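Local structure of 5-oxoprolinase subunit A (Thermus thermophilus, 2DFA) at residues A[3-8]-A[217-222]; A[11-17]-A[38-44]; A[29-35]-A[57-63]; A[105-110]-A[139-143]. The protein probably catalyses, together with its partner subunits PxpB and PxpC, the ATP-dependent cleavage of 5-oxoproline to L-glutamate. All coordinates share one frame; numbering follows the deposited sequence. Where two conformers were deposited one is given.

Contact 1. Residues A[3-8]-A[217-222]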
loop_
_atom_site.group_PDB
_atom_site.type_symbol
_atom_site.label_atom_id
_atom_site.label_comp_id
_atom_site.label_asym_id
_atom_site.label_seq_id
_atom_site.Cartn_x
_atom_site.Cartn_y
_atom_site.Cartn_z
ATOM N N VAL A 3 25.234 3.890 30.275
ATOM C CA VAL A 3 24.172 3.077 29.702
ATOM C C VAL A 3 23.496 3.845 28.579
ATOM O O VAL A 3 23.483 5.077 28.568
ATOM C CB VAL A 3 23.111 2.698 30.768
ATOM C CG1 VAL A 3 22.357 3.929 31.217
ATOM C CG2 VAL A 3 22.145 1.656 30.204
ATOM N N ASP A 4 22.936 3.111 27.627
ATOM C CA ASP A 4 22.251 3.738 26.515
ATOM C C ASP A 4 20.744 3.718 26.752
ATOM O O ASP A 4 20.195 2.738 27.254
ATOM C CB ASP A 4 22.592 3.011 25.208
ATOM C CG ASP A 4 21.761 3.499 24.031
ATOM O OD1 ASP A 4 20.622 3.010 23.855
ATOM O OD2 ASP A 4 22.240 4.379 23.292
ATOM N N LEU A 5 20.093 4.821 26.413
ATOM C CA LEU A 5 18.649 4.945 26.538
ATOM C C LEU A 5 18.125 5.003 25.111
ATOM O O LEU A 5 18.491 5.902 24.354
ATOM C CB LEU A 5 18.282 6.235 27.277
ATOM C CG LEU A 5 17.813 6.107 28.729
ATOM C CD1 LEU A 5 16.418 5.500 28.760
ATOM C CD2 LEU A 5 18.792 5.256 29.517
ATOM N N ASN A 6 17.278 4.046 24.735
ATOM C CA ASN A 6 16.746 4.029 23.380
ATOM C C ASN A 6 15.224 4.104 23.340
ATOM O O ASN A 6 14.535 3.675 24.267
ATOM C CB ASN A 6 17.228 2.777 22.634
ATOM C CG ASN A 6 16.349 1.562 22.885
ATOM O OD1 ASN A 6 15.256 1.445 22.327
ATOM N ND2 ASN A 6 16.824 0.653 23.731
ATOM N N ALA A 7 14.707 4.673 22.260
ATOM C CA ALA A 7 13.269 4.798 22.078
ATOM C C ALA A 7 12.961 4.729 20.589
ATOM O O ALA A 7 13.793 5.095 19.752
ATOM C CB ALA A 7 12.781 6.120 22.650
ATOM N N ASP A 8 11.769 4.247 20.255
ATOM C CA ASP A 8 11.376 4.165 18.860
ATOM C C ASP A 8 11.019 5.574 18.423
ATOM O O ASP A 8 10.605 6.398 19.247
ATOM C CB ASP A 8 10.162 3.245 18.682
ATOM C CG ASP A 8 10.395 1.859 19.243
ATOM O OD1 ASP A 8 11.529 1.343 19.126
ATOM O OD2 ASP A 8 9.435 1.276 19.792
ATOM N N ALA A 217 21.843 -4.634 31.336
ATOM C CA ALA A 217 21.284 -3.646 30.433
ATOM C C ALA A 217 22.310 -2.807 29.682
ATOM O O ALA A 217 22.831 -1.828 30.220
ATOM C CB ALA A 217 20.345 -2.735 31.208
ATOM N N ASP A 218 22.605 -3.187 28.443
ATOM C CA ASP A 218 23.533 -2.408 27.632
ATOM C C ASP A 218 22.721 -1.193 27.201
ATOM O O ASP A 218 23.242 -0.086 27.055
ATOM C CB ASP A 218 23.994 -3.194 26.399
ATOM C CG ASP A 218 24.862 -4.387 26.756
ATOM O OD1 ASP A 218 25.655 -4.280 27.719
ATOM O OD2 ASP A 218 24.770 -5.426 26.066
ATOM N N THR A 219 21.423 -1.414 27.016
ATOM C CA THR A 219 20.521 -0.345 26.621
ATOM C C THR A 219 19.170 -0.528 27.310
ATOM O O THR A 219 18.743 -1.651 27.571
ATOM C CB THR A 219 20.324 -0.316 25.076
ATOM O OG1 THR A 219 19.485 0.791 24.720
ATOM C CG2 THR A 219 19.686 -1.609 24.593
ATOM N N LEU A 220 18.518 0.587 27.615
ATOM C CA LEU A 220 17.213 0.581 28.264
ATOM C C LEU A 220 16.166 1.110 27.287
ATOM O O LEU A 220 16.292 2.227 26.785
ATOM C CB LEU A 220 17.234 1.478 29.503
ATOM C CG LEU A 220 18.186 1.097 30.643
ATOM C CD1 LEU A 220 18.154 2.182 31.715
ATOM C CD2 LEU A 220 17.778 -0.245 31.225
ATOM N N CYS A 221 15.130 0.316 27.030
ATOM C CA CYS A 221 14.076 0.728 26.107
ATOM C C CYS A 221 12.995 1.560 26.779
ATOM O O CYS A 221 12.532 1.229 27.868
ATOM C CB CYS A 221 13.426 -0.493 25.456
ATOM S SG CYS A 221 12.038 -0.089 24.350
ATOM N N ILE A 222 12.597 2.640 26.115
ATOM C CA ILE A 222 11.554 3.525 26.620
ATOM C C ILE A 222 10.393 3.544 25.628
ATOM O O ILE A 222 10.607 3.667 24.422
ATOM C CB ILE A 222 12.067 4.968 26.783
ATOM C CG1 ILE A 222 13.314 4.986 27.670
ATOM C CG2 ILE A 222 10.970 5.845 27.371
ATOM C CD1 ILE A 222 13.123 4.323 29.023
#
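Strand 3-8 runs parallel to strand 219-222, with Asp-4 level with Thr-219, Leu-5 with Leu-220 and Asn-6 with Cys-221, and the two axes cross at 26°. Asp-4 and Asn-6 each use both backbone N and O: Asp-4 N reaches Asp-218 O, Leu-220 N reaches Asp-4 O, Asn-6 N bonds to Leu-220 O at 2.9 Å, and Asn-6 O accepts from Ile-222 N. On the face that carries Asp-4, Asn-6 and Thr-219, one hydroxyl ties the strands together. Thr-219 OG1 gives its proton to Asp-4 OD1, 2.6 Å away, on the lone pair that faces away from the other carboxylate oxygen. The same OG1 accepts from Asn-6 ND2 at 2.8 Å, almost exactly in the plane of the amide. Thr-219 holds OG1 opposite its own backbone N (chi1 -177°), which lays the hydroxyl alongside the Asp-4 carboxylate. The second oxygen, Asp-4 OD2, is bonded by the hydroxyls of Ser-29 and Ser-30, and Asn-6 OD1 by Asn-32 ND2 and Lys-109 NZ, so these buried polar ends are satisfied. The other face is apolar. Leu-5 CD1 packs on Ile-222 CG1, though their modelled closeness is doubtful, and its CD2 meets Leu-220 CD1 at 3.8 Å. Val-3 CG2 lies against Leu-220 CG. Helices 189-201 and 229-241 cover this apolar side. A curled parallel sheet with helices outside is characteristic of a beta/alpha barrel, here probably distorted, consistent with the family's place among glycoside hydrolases and carbohydrate esterases.

Contact 2. Residues A[11-17]-A[38-44]; sequences ESYGAFA and HGGSPGR
Gly-14 O is gripped by two donors of one side chain: Arg-44 NE at 2.8 Å and Arg-44 NH2 at 2.9 Å approach it side-on, and the oxygen lies close to the guanidinium plane. Ser-12 CB sits over one face of that flat group, and Arg-44 NH1 forms a salt bridge with Glu-47, so the guanidinium is fixed in rotation. CB and CG of Arg-44 lie against Ser-12 O, and the bend at chi2 (-64°) turns CD and the guanidinium toward Ser-12 CB and Gly-14 O. Gly-14 N is held as well, donating an almost straight bond of 2.8 Å to Ser-41 OG. These three bonds fasten a type II' beta turn, Tyr-13 to Phe-16, whose second residue, Gly-14, has the positive phi this turn demands, to the start of helix 42-54, where Ser-41 is the N-cap residue. Ser-41 CB also stands over a face of the Tyr-13 ring, a CH-pi contact at 4.1 Å from the centroid. Val-69 of the second subunit packs on both residues. Weaker bonds run from Gly-40 N to Glu-11 O and from Gly-40 N and Ser-41 N to Ser-12 O; a side chain on Gly-39 would collide with Glu-11 O. At the far end His-38 NE2 donates to Glu-11 OE2 at 3.1 Å, in the plane of the imidazole but on the anti side of the carboxylate, the two planes being 75° apart. The His-38 ring stacks on His-111 and meets Phe-71 edge-to-face.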
loop_
_atom_site.group_PDB
_atom_site.type_symbol
_atom_site.label_atom_id
_atom_site.label_comp_id
_atom_site.label_asym_id
_atom_site.label_seq_id
_atom_site.Cartn_x
_atom_site.Cartn_y
_atom_site.Cartn_z
ATOM N N GLU A 11 8.053 7.136 13.363
ATOM C CA GLU A 11 6.987 6.235 12.939
ATOM C C GLU A 11 5.811 6.916 12.239
ATOM O O GLU A 11 4.881 6.244 11.777
ATOM C CB GLU A 11 6.527 5.404 14.141
ATOM C CG GLU A 11 7.721 4.771 14.851
ATOM C CD GLU A 11 7.351 3.647 15.795
ATOM O OE1 GLU A 11 6.862 3.932 16.909
ATOM O OE2 GLU A 11 7.564 2.474 15.421
ATOM N N SER A 12 5.863 8.245 12.144
ATOM C CA SER A 12 4.817 9.011 11.470
ATOM C C SER A 12 4.770 8.573 10.006
ATOM O O SER A 12 5.791 8.175 9.434
ATOM C CB SER A 12 5.118 10.515 11.533
ATOM O OG SER A 12 5.141 10.991 12.869
ATOM N N TYR A 13 3.593 8.656 9.398
ATOM C CA TYR A 13 3.446 8.253 8.004
ATOM C C TYR A 13 2.665 9.305 7.227
ATOM O O TYR A 13 1.467 9.498 7.457
ATOM C CB TYR A 13 2.720 6.906 7.923
ATOM C CG TYR A 13 2.760 6.285 6.545
ATOM C CD1 TYR A 13 3.819 5.456 6.160
ATOM C CD2 TYR A 13 1.752 6.545 5.613
ATOM C CE1 TYR A 13 3.869 4.901 4.879
ATOM C CE2 TYR A 13 1.796 5.993 4.332
ATOM C CZ TYR A 13 2.851 5.177 3.974
ATOM O OH TYR A 13 2.885 4.633 2.706
ATOM N N GLY A 14 3.341 9.972 6.297
ATOM C CA GLY A 14 2.685 11.002 5.515
ATOM C C GLY A 14 2.083 12.069 6.414
ATOM O O GLY A 14 2.771 12.646 7.257
ATOM N N ALA A 15 0.791 12.324 6.239
ATOM C CA ALA A 15 0.083 13.320 7.033
ATOM C C ALA A 15 -0.229 12.817 8.444
ATOM O O ALA A 15 -0.616 13.604 9.309
ATOM C CB ALA A 15 -1.216 13.718 6.325
ATOM N N PHE A 16 -0.058 11.515 8.673
ATOM C CA PHE A 16 -0.343 10.914 9.979
ATOM C C PHE A 16 0.816 11.020 10.970
ATOM O O PHE A 16 1.685 10.148 11.021
ATOM C CB PHE A 16 -0.718 9.439 9.812
ATOM C CG PHE A 16 -1.905 9.211 8.916
ATOM C CD1 PHE A 16 -3.179 9.628 9.303
ATOM C CD2 PHE A 16 -1.750 8.601 7.676
ATOM C CE1 PHE A 16 -4.280 9.441 8.465
ATOM C CE2 PHE A 16 -2.847 8.411 6.828
ATOM C CZ PHE A 16 -4.113 8.834 7.226
ATOM N N ALA A 17 0.826 12.089 11.759
ATOM C CA ALA A 17 1.873 12.276 12.754
ATOM C C ALA A 17 1.713 11.206 13.838
ATOM O O ALA A 17 0.592 10.883 14.246
ATOM C CB ALA A 17 1.769 13.677 13.365
ATOM N N HIS A 38 6.006 -0.489 8.652
ATOM C CA HIS A 38 4.943 -0.400 9.631
ATOM C C HIS A 38 4.724 1.050 10.026
ATOM O O HIS A 38 3.836 1.383 10.800
ATOM C CB HIS A 38 5.350 -1.220 10.855
ATOM C CG HIS A 38 6.517 -0.559 11.541
ATOM N ND1 HIS A 38 7.809 -0.782 11.194
ATOM C CD2 HIS A 38 6.494 0.342 12.611
ATOM C CE1 HIS A 38 8.546 -0.031 12.035
ATOM N NE2 HIS A 38 7.786 0.652 12.894
ATOM N N GLY A 39 5.536 1.914 9.429
ATOM C CA GLY A 39 5.446 3.342 9.658
ATOM C C GLY A 39 6.673 3.997 9.053
ATOM O O GLY A 39 7.520 3.312 8.474
ATOM N N GLY A 40 6.771 5.317 9.177
ATOM C CA GLY A 40 7.919 6.025 8.637
ATOM C C GLY A 40 7.980 6.209 7.123
ATOM O O GLY A 40 8.772 5.546 6.449
ATOM N N SER A 41 7.151 7.094 6.576
ATOM C CA SER A 41 7.184 7.370 5.136
ATOM C C SER A 41 8.517 8.080 4.864
ATOM O O SER A 41 9.129 8.622 5.788
ATOM C CB SER A 41 6.011 8.264 4.740
ATOM O OG SER A 41 6.020 9.459 5.499
ATOM N N PRO A 42 8.980 8.105 3.600
ATOM C CA PRO A 42 10.261 8.762 3.289
ATOM C C PRO A 42 10.494 10.154 3.888
ATOM O O PRO A 42 11.553 10.416 4.469
ATOM C CB PRO A 42 10.287 8.775 1.763
ATOM C CG PRO A 42 9.539 7.501 1.410
ATOM C CD PRO A 42 8.365 7.546 2.380
ATOM N N GLY A 43 9.515 11.039 3.742
ATOM C CA GLY A 43 9.650 12.383 4.282
ATOM C C GLY A 43 9.778 12.394 5.795
ATOM O O GLY A 43 10.529 13.196 6.360
ATOM N N ARG A 44 9.038 11.509 6.456
ATOM C CA ARG A 44 9.080 11.407 7.913
ATOM C C ARG A 44 10.403 10.808 8.387
ATOM O O ARG A 44 10.887 11.130 9.473
ATOM C CB ARG A 44 7.913 10.560 8.413
ATOM C CG ARG A 44 6.564 11.205 8.169
ATOM C CD ARG A 44 6.413 12.520 8.948
ATOM N NE ARG A 44 5.029 12.994 8.916
ATOM C CZ ARG A 44 4.543 13.972 9.678
ATOM N NH1 ARG A 44 5.328 14.603 10.548
ATOM N NH2 ARG A 44 3.261 14.310 9.579
#

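Contact 3. Residues A[29-35]-A[57-63]; sequences SSANLAC and VAVGAHP
Segments 29-35 and 57-63 carry the two neighbouring parallel strands of a beta-alpha-beta unit whose crossover is helix 42-54. Five backbone bonds join them, starting with Ala-58 N to Ser-29 O at 3.0 Å and ending with His-62 N to Leu-33 O, where the donor stands 40° above the carbonyl plane. Toward the helices, Leu-33 CD2 runs into Val-59 CG1 at 3.5 Å, the two side chains meeting at about a right angle. Ala-31 CB touches Val-57 CG1, and Cys-35 SG lies beside Ala-61 CB. Leu-33 and Val-59 thus belong to the layer between the strands and helices 42-54 and 80-100. The opposite face looks into the barrel. There His-62, its ring swung opposite the backbone N (chi1 -160°), receives Asn-32 CB over one ring face, a CH-pi contact of 3.9 Å to the centroid. The ring's ND1 bonds to Lys-109 O, which holds its rotation, while NE2 faces Asp-8 near His-111, possibly a vacant metal site. With an alanine in place of His-62, Lys-109 O would probably lose its hydrogen-bond partner, and Asn-32 CB the ring that covers it. Cys-35 O is hydrogen-bonded to Tyr-89 OH of the third subunit.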
loop_
_atom_site.group_PDB
_atom_site.type_symbol
_atom_site.label_atom_id
_atom_site.label_comp_id
_atom_site.label_asym_id
_atom_site.label_seq_id
_atom_site.Cartn_x
_atom_site.Cartn_y
_atom_site.Cartn_z
ATOM N N SER A 29 19.686 8.502 24.057
ATOM C CA SER A 29 20.988 8.521 23.408
ATOM C C SER A 29 20.939 7.802 22.060
ATOM O O SER A 29 21.787 8.032 21.210
ATOM C CB SER A 29 22.071 7.903 24.307
ATOM O OG SER A 29 21.739 6.586 24.710
ATOM N N SER A 30 19.946 6.933 21.867
ATOM C CA SER A 30 19.795 6.217 20.598
ATOM C C SER A 30 18.314 6.123 20.240
ATOM O O SER A 30 17.454 6.119 21.118
ATOM C CB SER A 30 20.398 4.800 20.665
ATOM O OG SER A 30 21.814 4.820 20.744
ATOM N N ALA A 31 18.024 6.062 18.945
ATOM C CA ALA A 31 16.642 5.962 18.486
ATOM C C ALA A 31 16.538 4.857 17.438
ATOM O O ALA A 31 17.482 4.611 16.687
ATOM C CB ALA A 31 16.194 7.286 17.896
ATOM N N ASN A 32 15.390 4.188 17.409
ATOM C CA ASN A 32 15.142 3.118 16.450
ATOM C C ASN A 32 14.136 3.708 15.469
ATOM O O ASN A 32 12.969 3.892 15.806
ATOM C CB ASN A 32 14.537 1.907 17.160
ATOM C CG ASN A 32 15.171 1.650 18.521
ATOM O OD1 ASN A 32 16.380 1.436 18.630
ATOM N ND2 ASN A 32 14.352 1.676 19.566
ATOM N N LEU A 33 14.594 4.026 14.265
ATOM C CA LEU A 33 13.733 4.631 13.258
ATOM C C LEU A 33 13.023 3.647 12.339
ATOM O O LEU A 33 13.638 2.715 11.817
ATOM C CB LEU A 33 14.540 5.620 12.412
ATOM C CG LEU A 33 14.632 7.050 12.962
ATOM C CD1 LEU A 33 15.068 7.037 14.420
ATOM C CD2 LEU A 33 15.597 7.846 12.115
ATOM N N ALA A 34 11.724 3.872 12.145
ATOM C CA ALA A 34 10.914 3.033 11.271
ATOM C C ALA A 34 11.453 3.175 9.848
ATOM O O ALA A 34 12.028 4.209 9.491
ATOM C CB ALA A 34 9.439 3.465 11.330
ATOM N N CYS A 35 11.250 2.142 9.030
ATOM C CA CYS A 35 11.772 2.155 7.671
ATOM C C CYS A 35 10.754 2.070 6.531
ATOM O O CYS A 35 11.086 1.589 5.445
ATOM C CB CYS A 35 12.804 1.029 7.530
ATOM S SG CYS A 35 14.085 1.034 8.840
ATOM N N VAL A 57 21.653 12.319 18.621
ATOM C CA VAL A 57 21.126 10.997 18.965
ATOM C C VAL A 57 21.582 9.981 17.913
ATOM O O VAL A 57 21.540 10.262 16.714
ATOM C CB VAL A 57 19.579 11.022 18.998
ATOM C CG1 VAL A 57 19.031 9.623 19.249
ATOM C CG2 VAL A 57 19.097 11.984 20.085
ATOM N N ALA A 58 22.025 8.811 18.364
ATOM C CA ALA A 58 22.484 7.761 17.454
ATOM C C ALA A 58 21.264 7.118 16.804
ATOM O O ALA A 58 20.282 6.832 17.477
ATOM C CB ALA A 58 23.278 6.709 18.213
ATOM N N VAL A 59 21.336 6.875 15.501
ATOM C CA VAL A 59 20.201 6.290 14.794
ATOM C C VAL A 59 20.412 4.842 14.372
ATOM O O VAL A 59 21.443 4.489 13.803
ATOM C CB VAL A 59 19.854 7.140 13.545
ATOM C CG1 VAL A 59 18.757 6.459 12.720
ATOM C CG2 VAL A 59 19.409 8.526 13.984
ATOM N N GLY A 60 19.417 4.009 14.659
ATOM C CA GLY A 60 19.474 2.609 14.283
ATOM C C GLY A 60 18.208 2.285 13.504
ATOM O O GLY A 60 17.240 3.047 13.557
ATOM N N ALA A 61 18.207 1.163 12.789
ATOM C CA ALA A 61 17.038 0.760 12.005
ATOM C C ALA A 61 16.049 -0.026 12.855
ATOM O O ALA A 61 16.434 -0.836 13.697
ATOM C CB ALA A 61 17.473 -0.077 10.799
ATOM N N HIS A 62 14.765 0.219 12.616
ATOM C CA HIS A 62 13.686 -0.435 13.340
ATOM C C HIS A 62 12.807 -1.139 12.291
ATOM O O HIS A 62 11.664 -0.758 12.070
ATOM C CB HIS A 62 12.888 0.638 14.094
ATOM C CG HIS A 62 12.057 0.115 15.224
ATOM N ND1 HIS A 62 12.438 -0.956 16.001
ATOM C CD2 HIS A 62 10.902 0.577 15.764
ATOM C CE1 HIS A 62 11.560 -1.131 16.973
ATOM N NE2 HIS A 62 10.620 -0.212 16.851
ATOM N N PRO A 63 13.346 -2.176 11.626
ATOM C CA PRO A 63 12.580 -2.902 10.604
ATOM C C PRO A 63 11.388 -3.688 11.143
ATOM O O PRO A 63 11.421 -4.217 12.256
ATOM C CB PRO A 63 13.634 -3.797 9.957
ATOM C CG PRO A 63 14.553 -4.113 11.117
ATOM C CD PRO A 63 14.702 -2.743 11.771
#

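Contact 4. Residues A[105-110]-A[139-143]; sequences LHHVKP and LPLVV
Leu-105 CD2 meets Leu-139 CD1 at 3.6 Å, the two side chains crossing at about a right angle, and Leu-139 CD2 also packs on the Leu-105 carbonyl oxygen. His-106 O lies only 3.1 Å from Pro-140 CG. The His-106 ring bonds through NE2 to the C-terminal carboxylate of Phe-250 (OXT), and its ND1 shares a hydrogen bond of 2.8 Å with ND1 of His-107, whose NE2 bonds to Asn-32 OD1, so the second imidazole is held from two sides. His-107 CD2 reaches Val-142 CG2 at 3.8 Å. Val-108 makes the single backbone bridge, to Leu-141: its N donates to Pro-140 O, and its O takes an almost straight bond of 3.0 Å from Val-142 N. Through this bridge the segment 105-110, already bonded by its backbone to strand 58-62, is joined to strand 141-143 in the barrel wall. Val-108 CG2 touches Leu-139 CD1, and its CG1 Leu-141 CD1. An alanine at Leu-139 would probably open a gap beside Leu-105 and Val-108, both of which also pack against helices 80-100 and 122-135. Lys-109 lays its CB on Val-142 CB at 3.9 Å; with CG opposite the backbone N (chi1 174°), its stretched chain leads away to a salt bridge with Glu-163. Pro-110 CD ends the run near Leu-141 CD1.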
loop_
_atom_site.group_PDB
_atom_site.type_symbol
_atom_site.label_atom_id
_atom_site.label_comp_id
_atom_site.label_asym_id
_atom_site.label_seq_id
_atom_site.Cartn_x
_atom_site.Cartn_y
_atom_site.Cartn_z
ATOM N N LEU A 105 25.004 4.281 10.478
ATOM C CA LEU A 105 23.879 3.477 10.943
ATOM C C LEU A 105 24.433 2.864 12.225
ATOM O O LEU A 105 25.378 2.078 12.187
ATOM C CB LEU A 105 23.537 2.377 9.940
ATOM C CG LEU A 105 22.401 1.456 10.384
ATOM C CD1 LEU A 105 21.112 2.266 10.562
ATOM C CD2 LEU A 105 22.217 0.347 9.356
ATOM N N HIS A 106 23.848 3.235 13.355
ATOM C CA HIS A 106 24.322 2.789 14.660
ATOM C C HIS A 106 23.992 1.361 15.081
ATOM O O HIS A 106 24.823 0.674 15.681
ATOM C CB HIS A 106 23.823 3.779 15.714
ATOM C CG HIS A 106 24.270 3.468 17.106
ATOM N ND1 HIS A 106 23.435 2.904 18.046
ATOM C CD2 HIS A 106 25.454 3.681 17.731
ATOM C CE1 HIS A 106 24.083 2.790 19.192
ATOM N NE2 HIS A 106 25.308 3.253 19.028
ATOM N N HIS A 107 22.783 0.906 14.775
ATOM C CA HIS A 107 22.383 -0.439 15.162
ATOM C C HIS A 107 21.128 -0.865 14.407
ATOM O O HIS A 107 20.628 -0.140 13.550
ATOM C CB HIS A 107 22.078 -0.476 16.664
ATOM C CG HIS A 107 20.925 0.395 17.063
ATOM N ND1 HIS A 107 21.038 1.761 17.216
ATOM C CD2 HIS A 107 19.621 0.102 17.282
ATOM C CE1 HIS A 107 19.856 2.270 17.511
ATOM N NE2 HIS A 107 18.977 1.283 17.556
ATOM N N VAL A 108 20.650 -2.058 14.729
ATOM C CA VAL A 108 19.419 -2.578 14.153
ATOM C C VAL A 108 18.638 -3.212 15.292
ATOM O O VAL A 108 19.207 -3.878 16.163
ATOM C CB VAL A 108 19.670 -3.646 13.063
ATOM C CG1 VAL A 108 18.326 -4.239 12.607
ATOM C CG2 VAL A 108 20.387 -3.022 11.869
ATOM N N LYS A 109 17.330 -2.978 15.292
ATOM C CA LYS A 109 16.441 -3.525 16.299
ATOM C C LYS A 109 15.073 -3.743 15.654
ATOM O O LYS A 109 14.397 -2.784 15.280
ATOM C CB LYS A 109 16.283 -2.554 17.466
ATOM C CG LYS A 109 15.248 -2.987 18.496
ATOM C CD LYS A 109 14.997 -1.862 19.499
ATOM C CE LYS A 109 13.918 -2.217 20.504
ATOM N NZ LYS A 109 13.577 -1.028 21.342
ATOM N N PRO A 110 14.651 -5.004 15.524
ATOM C CA PRO A 110 13.352 -5.353 14.924
ATOM C C PRO A 110 12.195 -4.692 15.666
ATOM O O PRO A 110 12.282 -4.446 16.870
ATOM C CB PRO A 110 13.304 -6.872 15.054
ATOM C CG PRO A 110 14.766 -7.266 15.049
ATOM C CD PRO A 110 15.394 -6.213 15.921
ATOM N N LEU A 139 27.657 -4.143 12.219
ATOM C CA LEU A 139 26.440 -3.612 12.833
ATOM C C LEU A 139 25.971 -4.386 14.060
ATOM O O LEU A 139 25.759 -5.601 14.002
ATOM C CB LEU A 139 25.299 -3.601 11.813
ATOM C CG LEU A 139 25.111 -2.391 10.903
ATOM C CD1 LEU A 139 24.047 -2.718 9.853
ATOM C CD2 LEU A 139 24.686 -1.179 11.741
ATOM N N PRO A 140 25.796 -3.694 15.197
ATOM C CA PRO A 140 25.335 -4.406 16.391
ATOM C C PRO A 140 23.828 -4.643 16.297
ATOM O O PRO A 140 23.097 -3.824 15.746
ATOM C CB PRO A 140 25.700 -3.454 17.524
ATOM C CG PRO A 140 25.560 -2.117 16.886
ATOM C CD PRO A 140 26.187 -2.312 15.527
ATOM N N LEU A 141 23.379 -5.774 16.816
ATOM C CA LEU A 141 21.963 -6.106 16.801
ATOM C C LEU A 141 21.466 -6.075 18.235
ATOM O O LEU A 141 22.060 -6.699 19.117
ATOM C CB LEU A 141 21.756 -7.502 16.198
ATOM C CG LEU A 141 20.324 -8.009 15.995
ATOM C CD1 LEU A 141 19.540 -7.023 15.128
ATOM C CD2 LEU A 141 20.368 -9.385 15.340
ATOM N N VAL A 142 20.399 -5.320 18.472
ATOM C CA VAL A 142 19.801 -5.214 19.798
ATOM C C VAL A 142 18.879 -6.414 19.977
ATOM O O VAL A 142 18.017 -6.674 19.134
ATOM C CB VAL A 142 18.990 -3.901 19.934
ATOM C CG1 VAL A 142 18.276 -3.847 21.282
ATOM C CG2 VAL A 142 19.921 -2.715 19.781
ATOM N N VAL A 143 19.061 -7.147 21.070
ATOM C CA VAL A 143 18.252 -8.334 21.313
ATOM C C VAL A 143 17.760 -8.450 22.746
ATOM O O VAL A 143 18.200 -7.721 23.636
ATOM C CB VAL A 143 19.047 -9.623 21.004
ATOM C CG1 VAL A 143 19.756 -9.501 19.671
ATOM C CG2 VAL A 143 20.052 -9.890 22.114
#

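Overall arrangement
Contacts 1, 3 and 4 lie close together in the barrel wall. The centres of contacts 3 and 4 lie about 8 Å apart, joined by a bond from His-106 N to Val-59 O, while those of contacts 1 and 3 are about 11 Å apart. Contact 2 stands at the edge, its centre about 23 Å from that of contact 1, yet it meets contact 3 where His-38 CE1 comes within 3.2 Å of His-62 O. Asp-8 of contact 1 and His-62 of contact 3, with OD1 and NE2 2.9 Å apart, converge with His-111 on one vacant point, possibly an empty metal site. Lys-109 of contact 4 lies beside this group.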